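Local coordinates for regulatory protein E2 (Bovine papillomavirus type 1, PDB 2JEX) that probably helps initiate viral DNA replication by guiding the E1 protein to its DNA sites and regulates viral transcription, here represented by its N-terminal transactivation domain, at residues D89-L94 / F110-R115. The protein carries 1 engineered substitution. Numbering follows the deposited sequence.
Sequences DEPWSL and FKKGAR
Lys112 reaches from strand 110-120 across the indole of Trp92, the two side chains crossing at about a right angle, and delivers its ammonium to three partners in the loop 89-94. A bend at chi3 (-77°) turns Lys112 CE over the six-membered ring of Trp92, 4.0 Å from its centroid, while NZ lies 3.7 Å from that of the five-membered ring. The broad indole face thus takes both a CH-pi contact from the methylene and a cation-pi contact from the ammonium, which suits lysine's long apolar chain with a charged tip. Lys112 NZ also donates a short hydrogen bond of 2.6 Å to Pro91 O, coming in tilted from the carbonyl plane. Glu90, extended beyond CG, is long enough to bring its carboxylate to Lys112, and OE2 receives NZ at 3.1 Å through its anti lone pair in a salt bridge. At the indole's six-membered ring, Phe110 CB packs 3.8 Å from Trp92 CZ3, while the Phe110 ring leads away against helix 62-83. Trp92 NE1 is hydrogen-bonded to Phe87 O, which helps fix the indole's orientation. The contact joins the loop between helices 62-83 and 99-103 to the antiparallel sheet. Carboxylate, carbonyl and pi face present negative potential to NZ, which would probably favour the protonated lysine.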
loop_
_atom_site.group_PDB
_atom_site.type_symbol
_atom_site.label_atom_id
_atom_site.label_comp_id
_atom_site.label_asym_id
_atom_site.label_seq_id
_atom_site.Cartn_x
_atom_site.Cartn_y
_atom_site.Cartn_z
ATOM N N ASP A 89 13.810 -5.260 -11.316
ATOM C CA ASP A 89 15.096 -4.556 -11.439
ATOM C C ASP A 89 15.105 -3.173 -10.781
ATOM O O ASP A 89 16.145 -2.710 -10.297
ATOM C CB ASP A 89 15.463 -4.383 -12.924
ATOM C CG ASP A 89 16.171 -5.597 -13.517
ATOM O OD1 ASP A 89 16.071 -6.709 -12.949
ATOM O OD2 ASP A 89 16.834 -5.427 -14.569
ATOM N N GLU A 90 13.944 -2.518 -10.798
ATOM C CA GLU A 90 13.759 -1.156 -10.292
ATOM C C GLU A 90 14.147 -1.016 -8.814
ATOM O O GLU A 90 14.201 -2.014 -8.093
ATOM C CB GLU A 90 12.292 -0.740 -10.478
ATOM C CG GLU A 90 11.767 -0.862 -11.908
ATOM C CD GLU A 90 10.304 -0.476 -12.039
ATOM O OE1 GLU A 90 9.718 -0.728 -13.121
ATOM O OE2 GLU A 90 9.735 0.080 -11.067
ATOM N N PRO A 91 14.423 0.221 -8.356
ATOM C CA PRO A 91 14.665 0.412 -6.926
ATOM C C PRO A 91 13.359 0.389 -6.131
ATOM O O PRO A 91 12.385 1.025 -6.525
ATOM C CB PRO A 91 15.309 1.805 -6.849
ATOM C CG PRO A 91 15.481 2.272 -8.270
ATOM C CD PRO A 91 14.531 1.488 -9.100
ATOM N N TRP A 92 13.351 -0.350 -5.028
ATOM C CA TRP A 92 12.187 -0.467 -4.158
ATOM C C TRP A 92 12.618 -0.208 -2.734
ATOM O O TRP A 92 13.491 -0.891 -2.215
ATOM C CB TRP A 92 11.571 -1.869 -4.250
ATOM C CG TRP A 92 10.899 -2.133 -5.550
ATOM C CD1 TRP A 92 11.466 -2.653 -6.682
ATOM C CD2 TRP A 92 9.528 -1.883 -5.868
ATOM N NE1 TRP A 92 10.533 -2.742 -7.683
ATOM C CE2 TRP A 92 9.334 -2.270 -7.214
ATOM C CE3 TRP A 92 8.441 -1.360 -5.149
ATOM C CZ2 TRP A 92 8.094 -2.158 -7.856
ATOM C CZ3 TRP A 92 7.204 -1.247 -5.789
ATOM C CH2 TRP A 92 7.045 -1.646 -7.128
ATOM N N SER A 93 12.003 0.775 -2.098
ATOM C CA SER A 93 12.298 1.057 -0.703
ATOM C C SER A 93 11.376 0.274 0.241
ATOM O O SER A 93 10.475 -0.469 -0.191
ATOM C CB SER A 93 12.187 2.554 -0.438
ATOM O OG SER A 93 10.839 2.954 -0.555
ATOM N N LEU A 94 11.625 0.439 1.536
ATOM C CA LEU A 94 10.761 -0.113 2.565
ATOM C C LEU A 94 9.327 0.400 2.417
ATOM O O LEU A 94 8.383 -0.384 2.431
ATOM C CB LEU A 94 11.322 0.209 3.955
ATOM C CG LEU A 94 12.573 -0.571 4.379
ATOM C CD1 LEU A 94 13.160 0.039 5.633
ATOM C CD2 LEU A 94 12.259 -2.043 4.601
ATOM N N PHE A 110 1.191 -2.247 -5.577
ATOM C CA PHE A 110 2.349 -1.505 -5.106
ATOM C C PHE A 110 2.454 -0.175 -5.848
ATOM O O PHE A 110 2.004 -0.050 -6.994
ATOM C CB PHE A 110 3.622 -2.355 -5.206
ATOM C CG PHE A 110 3.529 -3.664 -4.454
ATOM C CD1 PHE A 110 3.316 -4.862 -5.136
ATOM C CD2 PHE A 110 3.623 -3.696 -3.062
ATOM C CE1 PHE A 110 3.211 -6.068 -4.449
ATOM C CE2 PHE A 110 3.522 -4.906 -2.361
ATOM C CZ PHE A 110 3.313 -6.094 -3.050
ATOM N N LYS A 111 3.009 0.831 -5.176
ATOM C CA LYS A 111 2.925 2.208 -5.663
ATOM C C LYS A 111 4.192 3.006 -5.401
ATOM O O LYS A 111 4.711 3.003 -4.288
ATOM C CB LYS A 111 1.733 2.942 -5.031
ATOM C CG LYS A 111 0.459 2.132 -4.887
ATOM C CD LYS A 111 -0.700 3.027 -4.505
ATOM C CE LYS A 111 -1.756 2.323 -3.692
ATOM N NZ LYS A 111 -1.985 0.886 -4.024
ATOM N N LYS A 112 4.680 3.696 -6.433
ATOM C CA LYS A 112 5.791 4.642 -6.283
ATOM C C LYS A 112 5.455 5.992 -6.930
ATOM O O LYS A 112 4.622 6.064 -7.839
ATOM C CB LYS A 112 7.087 4.068 -6.864
ATOM C CG LYS A 112 7.558 2.762 -6.200
ATOM C CD LYS A 112 8.997 2.416 -6.548
ATOM C CE LYS A 112 9.096 1.832 -7.943
ATOM N NZ LYS A 112 10.359 1.065 -8.159
ATOM N N GLY A 113 6.101 7.054 -6.451
ATOM C CA GLY A 113 5.915 8.394 -7.008
ATOM C C GLY A 113 4.706 9.103 -6.423
ATOM O O GLY A 113 3.684 9.251 -7.087
ATOM N N ALA A 114 4.830 9.532 -5.171
ATOM C CA ALA A 114 3.724 10.160 -4.450
ATOM C C ALA A 114 3.652 11.646 -4.755
ATOM O O ALA A 114 4.688 12.325 -4.870
ATOM C CB ALA A 114 3.869 9.941 -2.942
ATOM N N ARG A 115 2.426 12.141 -4.894
ATOM C CA ARG A 115 2.187 13.579 -4.946
ATOM C C ARG A 115 0.832 13.928 -4.358
ATOM O O ARG A 115 -0.054 13.078 -4.261
ATOM C CB ARG A 115 2.322 14.126 -6.371
ATOM C CG ARG A 115 1.174 13.783 -7.276
ATOM C CD ARG A 115 1.536 14.109 -8.696
ATOM N NE ARG A 115 0.410 13.875 -9.590
ATOM C CZ ARG A 115 0.167 12.726 -10.212
ATOM N NH1 ARG A 115 0.963 11.673 -10.035
ATOM N NH2 ARG A 115 -0.881 12.629 -11.014
#